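PDB 4Q0S: L-Ribose isomerase from Acinetobacter, which catalyses the metal-dependent isomerisation of the non-natural sugar L-ribose, its ideal substrate, presumably to the matching ketose L-ribulose, within a cupin barrel. Local coordinates for the D-ribitol site. Coordinates in Å, arbitrary orientation; residue numbers count along the deposited sequence, not the author numbering.

Contact 1: the D-ribitol site. Residues 155-156, 189-192. With RB0 (D-ribitol), chain B.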
loop_
_atom_site.group_PDB
_atom_site.type_symbol
_atom_site.label_atom_id
_atom_site.label_comp_id
_atom_site.label_asym_id
_atom_site.label_seq_id
_atom_site.Cartn_x
_atom_site.Cartn_y
_atom_site.Cartn_z
ATOM N N MET A 155 -18.356 -20.417 18.306
ATOM C CA MET A 155 -18.454 -19.654 17.067
ATOM C C MET A 155 -19.788 -18.929 16.984
ATOM O O MET A 155 -20.820 -19.457 17.408
ATOM C CB MET A 155 -18.326 -20.578 15.845
ATOM C CG MET A 155 -16.932 -21.123 15.588
ATOM S SD MET A 155 -15.772 -19.843 15.038
ATOM C CE MET A 155 -16.548 -19.323 13.530
ATOM N N PRO A 156 -19.787 -17.705 16.437
ATOM C CA PRO A 156 -21.030 -16.933 16.303
ATOM C C PRO A 156 -21.936 -17.589 15.264
ATOM O O PRO A 156 -21.459 -18.220 14.319
ATOM C CB PRO A 156 -20.535 -15.554 15.862
ATOM C CG PRO A 156 -19.270 -15.881 15.099
ATOM C CD PRO A 156 -18.625 -16.924 15.980
ATOM N N PRO A 189 -12.934 -6.558 11.963
ATOM C CA PRO A 189 -12.228 -7.166 13.091
ATOM C C PRO A 189 -11.711 -8.513 12.589
ATOM O O PRO A 189 -12.295 -9.098 11.668
ATOM C CB PRO A 189 -13.334 -7.340 14.134
ATOM C CG PRO A 189 -14.299 -6.228 13.801
ATOM C CD PRO A 189 -14.342 -6.280 12.299
ATOM N N LYS A 190 -10.610 -8.997 13.159
ATOM C CA LYS A 190 -10.071 -10.297 12.774
ATOM C C LYS A 190 -11.170 -11.334 13.010
ATOM O O LYS A 190 -11.899 -11.243 13.996
ATOM C CB LYS A 190 -8.853 -10.636 13.637
ATOM C CG LYS A 190 -7.594 -9.850 13.294
ATOM C CD LYS A 190 -6.789 -10.552 12.212
ATOM C CE LYS A 190 -5.411 -9.936 12.047
ATOM N NZ LYS A 190 -4.585 -10.683 11.056
ATOM N N PHE A 191 -11.285 -12.312 12.116
ATOM C CA PHE A 191 -12.315 -13.342 12.233
ATOM C C PHE A 191 -11.731 -14.697 12.600
ATOM O O PHE A 191 -10.905 -15.243 11.862
ATOM C CB PHE A 191 -13.080 -13.480 10.916
ATOM C CG PHE A 191 -14.357 -14.254 11.047
ATOM C CD1 PHE A 191 -15.554 -13.600 11.317
ATOM C CD2 PHE A 191 -14.361 -15.647 10.928
ATOM C CE1 PHE A 191 -16.746 -14.322 11.468
ATOM C CE2 PHE A 191 -15.540 -16.375 11.078
ATOM C CZ PHE A 191 -16.733 -15.710 11.348
ATOM N N VAL A 192 -12.181 -15.247 13.724
ATOM C CA VAL A 192 -11.685 -16.533 14.206
ATOM C C VAL A 192 -12.507 -17.752 13.787
ATOM O O VAL A 192 -13.724 -17.797 13.964
ATOM C CB VAL A 192 -11.578 -16.536 15.758
ATOM C CG1 VAL A 192 -11.157 -17.914 16.265
ATOM C CG2 VAL A 192 -10.574 -15.485 16.202
HETATM C C1 RB0 B . -15.302 -10.998 16.602
HETATM O O1 RB0 B . -14.769 -9.697 16.766
HETATM C C2 RB0 B . -15.294 -11.350 15.126
HETATM O O2 RB0 B . -15.994 -10.345 14.408
HETATM C C3 RB0 B . -15.964 -12.707 14.893
HETATM O O3 RB0 B . -17.317 -12.663 15.319
HETATM C C4 RB0 B . -15.244 -13.862 15.590
HETATM O O4 RB0 B . -13.847 -13.769 15.359
HETATM C C5 RB0 B . -15.777 -15.184 15.047
HETATM O O5 RB0 B . -15.063 -16.267 15.611
HETATM O O HOH W 1 -14.916 -10.097 11.918
HETATM O O HOH W 2 -11.981 -10.054 16.808
#
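This is a partly open pocket on the outer part of the cupin fold, metal-free and lined by two stretches of chain. One is the loop segment Met155-Pro156. The other runs from Pro189 and Lys190 into the short strand 191-193. Much of the D-ribitol stays uncovered, and the molecule here may come from the crystallisation or soaking solution. Backbone atoms carry the polar grip. The amide N of Val192 donates an almost straight bond to ribitol O4 (2.8 Å, 169° at the hydrogen). The carbonyl O of Val192 accepts from the terminal hydroxyl, ribitol O5, at 2.6 Å, in the carbonyl plane and on a lone pair. Val192 thus holds two neighbouring hydroxyls along one strand edge. Phe191 has CG anti to its backbone N (chi1 -166°) and turns one face of its ring to the C3-C5 part of ribitol. Ribitol C5 sits over that face, offset toward the rim, 3.9 Å from the ring centroid. Pro156 comes to the same end, with CD of Pro156 3.5 Å from ribitol C5. At the other end Pro189 lies beside O1 with its CB. Two waters bridge at this end: one joins O2 to the carbonyl O of Pro189, and another joins O1 to the carbonyl O of Lys190. The site therefore rests on the start of strand 191-193, with the 155-156 loop segment beside the C5 end.

Contact 2: the D-ribitol site. Residues 53, 76, 104, 106, 114, 117, 119, 122, 124, 126, 199, 201, 215, 222, 243, 245, 254. With RB0 (D-ribitol), chain C; CO (cobalt (II) ion), chain D.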
loop_
_atom_site.group_PDB
_atom_site.type_symbol
_atom_site.label_atom_id
_atom_site.label_comp_id
_atom_site.label_asym_id
_atom_site.label_seq_id
_atom_site.Cartn_x
_atom_site.Cartn_y
_atom_site.Cartn_z
ATOM N N PHE A 53 -8.176 -28.464 -5.900
ATOM C CA PHE A 53 -8.750 -29.505 -5.049
ATOM C C PHE A 53 -9.486 -30.641 -5.752
ATOM O O PHE A 53 -10.714 -30.732 -5.694
ATOM C CB PHE A 53 -9.680 -28.870 -4.009
ATOM C CG PHE A 53 -8.995 -27.870 -3.106
ATOM C CD1 PHE A 53 -8.921 -26.525 -3.463
ATOM C CD2 PHE A 53 -8.429 -28.276 -1.901
ATOM C CE1 PHE A 53 -8.295 -25.598 -2.629
ATOM C CE2 PHE A 53 -7.798 -27.359 -1.057
ATOM C CZ PHE A 53 -7.732 -26.017 -1.422
ATOM N N ILE A 76 -1.752 -20.269 -2.034
ATOM C CA ILE A 76 -1.355 -19.996 -0.664
ATOM C C ILE A 76 0.147 -19.791 -0.630
ATOM O O ILE A 76 0.900 -20.631 -1.119
ATOM C CB ILE A 76 -1.698 -21.162 0.296
ATOM C CG1 ILE A 76 -3.213 -21.389 0.328
ATOM C CG2 ILE A 76 -1.186 -20.844 1.699
ATOM C CD1 ILE A 76 -3.644 -22.563 1.216
ATOM N N LYS A 104 0.097 -17.036 6.408
ATOM C CA LYS A 104 0.078 -17.228 4.969
ATOM C C LYS A 104 -0.847 -16.223 4.303
ATOM O O LYS A 104 -1.704 -15.623 4.950
ATOM C CB LYS A 104 -0.391 -18.639 4.612
ATOM C CG LYS A 104 -1.888 -18.860 4.810
ATOM C CD LYS A 104 -2.167 -20.000 5.789
ATOM C CE LYS A 104 -1.677 -19.671 7.193
ATOM N NZ LYS A 104 -2.078 -20.708 8.205
ATOM N N MET A 106 -3.545 -15.902 1.200
ATOM C CA MET A 106 -4.352 -16.746 0.339
ATOM C C MET A 106 -5.011 -15.905 -0.739
ATOM O O MET A 106 -5.558 -14.837 -0.467
ATOM C CB MET A 106 -5.409 -17.485 1.165
ATOM C CG MET A 106 -4.803 -18.270 2.322
ATOM S SD MET A 106 -5.971 -19.296 3.225
ATOM C CE MET A 106 -6.952 -18.077 4.031
ATOM N N CYS A 114 -12.291 -22.182 -1.465
ATOM C CA CYS A 114 -11.368 -22.960 -0.648
ATOM C C CYS A 114 -12.513 -23.884 -0.182
ATOM O O CYS A 114 -13.408 -23.453 0.541
ATOM C CB CYS A 114 -10.825 -22.176 0.538
ATOM S SG CYS A 114 -9.912 -23.220 1.724
ATOM N N HIS A 117 -14.132 -28.017 4.653
ATOM C CA HIS A 117 -13.222 -28.875 5.392
ATOM C C HIS A 117 -13.161 -28.391 6.828
ATOM O O HIS A 117 -13.712 -27.335 7.164
ATOM C CB HIS A 117 -11.817 -28.827 4.777
ATOM C CG HIS A 117 -11.143 -27.496 4.919
ATOM N ND1 HIS A 117 -11.534 -26.383 4.208
ATOM C CD2 HIS A 117 -10.135 -27.091 5.728
ATOM C CE1 HIS A 117 -10.797 -25.347 4.574
ATOM N NE2 HIS A 117 -9.940 -25.750 5.495
ATOM N N HIS A 119 -10.518 -28.736 10.632
ATOM C CA HIS A 119 -9.249 -29.166 11.206
ATOM C C HIS A 119 -9.462 -29.675 12.626
ATOM O O HIS A 119 -10.222 -29.088 13.393
ATOM C CB HIS A 119 -8.269 -27.994 11.237
ATOM C CG HIS A 119 -8.113 -27.308 9.917
ATOM N ND1 HIS A 119 -7.462 -27.890 8.851
ATOM C CD2 HIS A 119 -8.560 -26.109 9.476
ATOM C CE1 HIS A 119 -7.515 -27.080 7.810
ATOM N NE2 HIS A 119 -8.176 -25.992 8.163
ATOM N N LYS A 122 -5.986 -27.304 14.064
ATOM C CA LYS A 122 -5.786 -25.911 13.673
ATOM C C LYS A 122 -6.951 -24.931 13.771
ATOM O O LYS A 122 -8.021 -25.140 13.198
ATOM C CB LYS A 122 -5.221 -25.832 12.252
ATOM C CG LYS A 122 -4.931 -24.393 11.797
ATOM C CD LYS A 122 -4.261 -24.347 10.433
ATOM C CE LYS A 122 -5.198 -24.828 9.334
ATOM N NZ LYS A 122 -4.502 -24.885 8.020
ATOM N N GLU A 124 -7.993 -21.043 12.963
ATOM C CA GLU A 124 -7.610 -19.978 12.035
ATOM C C GLU A 124 -8.241 -18.625 12.376
ATOM O O GLU A 124 -9.186 -18.544 13.160
ATOM C CB GLU A 124 -8.045 -20.347 10.607
ATOM C CG GLU A 124 -7.586 -21.719 10.117
ATOM C CD GLU A 124 -8.278 -22.158 8.827
ATOM O OE1 GLU A 124 -9.088 -21.391 8.268
ATOM O OE2 GLU A 124 -8.018 -23.289 8.371
ATOM N N TYR A 126 -8.966 -14.773 10.097
ATOM C CA TYR A 126 -8.886 -14.156 8.777
ATOM C C TYR A 126 -8.825 -12.642 8.794
ATOM O O TYR A 126 -9.491 -11.985 9.590
ATOM C CB TYR A 126 -10.091 -14.552 7.912
ATOM C CG TYR A 126 -10.429 -16.017 7.925
ATOM C CD1 TYR A 126 -9.463 -16.976 7.638
ATOM C CD2 TYR A 126 -11.725 -16.446 8.217
ATOM C CE1 TYR A 126 -9.772 -18.329 7.639
ATOM C CE2 TYR A 126 -12.051 -17.798 8.220
ATOM C CZ TYR A 126 -11.069 -18.735 7.932
ATOM O OH TYR A 126 -11.374 -20.076 7.957
ATOM N N HIS A 199 -15.647 -25.317 7.471
ATOM C CA HIS A 199 -15.610 -24.005 6.854
ATOM C C HIS A 199 -15.149 -24.062 5.410
ATOM O O HIS A 199 -14.502 -25.017 4.976
ATOM C CB HIS A 199 -14.724 -23.043 7.657
ATOM C CG HIS A 199 -13.310 -23.506 7.824
ATOM N ND1 HIS A 199 -12.953 -24.521 8.686
ATOM C CD2 HIS A 199 -12.166 -23.106 7.220
ATOM C CE1 HIS A 199 -11.649 -24.727 8.604
ATOM N NE2 HIS A 199 -11.148 -23.882 7.721
ATOM N N PHE A 201 -14.791 -20.912 1.890
ATOM C CA PHE A 201 -14.934 -19.515 1.540
ATOM C C PHE A 201 -14.650 -19.291 0.069
ATOM O O PHE A 201 -13.958 -20.084 -0.567
ATOM C CB PHE A 201 -14.026 -18.645 2.420
ATOM C CG PHE A 201 -12.563 -19.001 2.353
ATOM C CD1 PHE A 201 -11.760 -18.530 1.316
ATOM C CD2 PHE A 201 -11.978 -19.775 3.356
ATOM C CE1 PHE A 201 -10.389 -18.824 1.282
ATOM C CE2 PHE A 201 -10.610 -20.074 3.331
ATOM C CZ PHE A 201 -9.815 -19.595 2.291
ATOM N N GLU A 215 -3.969 -15.165 6.560
ATOM C CA GLU A 215 -4.400 -16.100 7.588
ATOM C C GLU A 215 -3.338 -16.255 8.662
ATOM O O GLU A 215 -2.164 -16.463 8.363
ATOM C CB GLU A 215 -4.711 -17.485 7.005
ATOM C CG GLU A 215 -5.101 -18.498 8.095
ATOM C CD GLU A 215 -5.347 -19.890 7.559
ATOM O OE1 GLU A 215 -6.311 -20.059 6.790
ATOM O OE2 GLU A 215 -4.575 -20.817 7.907
ATOM N N GLU A 222 0.651 -30.510 7.384
ATOM C CA GLU A 222 0.339 -30.926 6.022
ATOM C C GLU A 222 1.535 -31.533 5.296
ATOM O O GLU A 222 2.434 -30.813 4.860
ATOM C CB GLU A 222 -0.172 -29.735 5.206
ATOM C CG GLU A 222 -1.431 -29.086 5.748
ATOM C CD GLU A 222 -1.847 -27.866 4.942
ATOM O OE1 GLU A 222 -1.021 -26.937 4.802
ATOM O OE2 GLU A 222 -2.999 -27.834 4.452
ATOM N N ASN A 243 -6.076 -32.078 7.849
ATOM C CA ASN A 243 -7.044 -31.552 6.896
ATOM C C ASN A 243 -8.096 -32.618 6.656
ATOM O O ASN A 243 -7.770 -33.760 6.331
ATOM C CB ASN A 243 -6.390 -31.195 5.558
ATOM C CG ASN A 243 -5.497 -29.974 5.646
ATOM O OD1 ASN A 243 -5.677 -29.119 6.513
ATOM N ND2 ASN A 243 -4.537 -29.877 4.731
ATOM N N PHE A 245 -11.331 -32.745 4.398
ATOM C CA PHE A 245 -12.245 -32.165 3.423
ATOM C C PHE A 245 -13.521 -32.991 3.351
ATOM O O PHE A 245 -13.473 -34.221 3.419
ATOM C CB PHE A 245 -11.568 -32.102 2.051
ATOM C CG PHE A 245 -10.437 -31.118 1.988
ATOM C CD1 PHE A 245 -10.669 -29.794 1.623
ATOM C CD2 PHE A 245 -9.151 -31.492 2.361
ATOM C CE1 PHE A 245 -9.637 -28.856 1.637
ATOM C CE2 PHE A 245 -8.108 -30.562 2.380
ATOM C CZ PHE A 245 -8.353 -29.242 2.017
ATOM N N ARG A 254 -5.200 -32.029 -2.976
ATOM C CA ARG A 254 -4.721 -30.954 -2.116
ATOM C C ARG A 254 -3.198 -30.981 -1.961
ATOM O O ARG A 254 -2.534 -29.953 -2.094
ATOM C CB ARG A 254 -5.382 -31.065 -0.737
ATOM C CG ARG A 254 -5.416 -29.769 0.072
ATOM C CD ARG A 254 -4.027 -29.218 0.366
ATOM N NE ARG A 254 -4.082 -27.997 1.166
ATOM C CZ ARG A 254 -3.019 -27.269 1.495
ATOM N NH1 ARG A 254 -3.168 -26.173 2.228
ATOM N NH2 ARG A 254 -1.809 -27.631 1.087
HETATM C C1 RB0 C . -6.623 -24.812 2.945
HETATM O O1 RB0 C . -6.170 -25.837 2.078
HETATM C C2 RB0 C . -5.489 -24.392 3.869
HETATM O O2 RB0 C . -5.251 -25.409 4.840
HETATM C C3 RB0 C . -5.816 -23.047 4.551
HETATM O O3 RB0 C . -4.666 -22.558 5.227
HETATM C C4 RB0 C . -6.991 -23.135 5.532
HETATM O O4 RB0 C . -7.183 -24.482 5.939
HETATM C C5 RB0 C . -8.263 -22.601 4.880
HETATM O O5 RB0 C . -9.314 -22.527 5.843
HETATM CO CO CO D . -8.979 -24.330 7.042
#
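The metal site of a cupin barrel, built from three histidines and a glutamate, holds D-ribitol almost wholly buried. Ribitol is a reduced, open-chain sugar alcohol and probably mimics the linear substrate. His117, His119 and His199 point their NE2 atoms at the cobalt. His117 and His199 both start from the crowded chi1 position (67° and 58°), and ND1 of His117 lies over the rim of the His199 face. Lys122 passes across the His119 ring, its CE over the centre. Glu124 reaches in extended, and its OE2 binds cobalt at 1.9 Å. Ribitol O4 and O5 chelate the cobalt ion at 2.1 and 2.2 Å, giving a near-octahedral shell. The other oxygen of Glu124, OE1, lies 2.7 Å from ribitol O5, close enough for a hydrogen bond. Tyr126 OH meets this OE1 nearly along its C-O axis and should steady the carboxylate. On another side Glu215 extends toward O3. OE2 of Glu215 is approached from above the carboxylate plane by ribitol O3 (3.2 Å) and, in a salt bridge, by Lys104 NZ (2.5 Å). The lysine may keep this acid charged. At the far end Arg254, poorly ordered, turns its guanidinium side-on, so NE and NH1 both donate to O1, close to its plane. Glu222, also poorly ordered, sets its CD over the guanidinium face toward the rim. Its OE2 forms a salt bridge with Arg254 NH1 (2.8 Å) and takes a straight bond from Asn243 ND2. Cys114 SG packs on ribitol C5, 3.6 Å away.

Contact 1 and contact 2 lie in the same subunit, with the centres of their C-alpha atoms about 15 Å apart. They share no residue. The chain still ties them closely: strand 191-193 of contact 1 is followed by strand 199-202, which brings His199 and Phe201 to contact 2. Contact 2 is the site expected to carry out isomerisation. Contact 1 is probably an additional binding place. The structure alone does not show whether it has a role. Both sites recur in each of the four subunits of the deposited assembly.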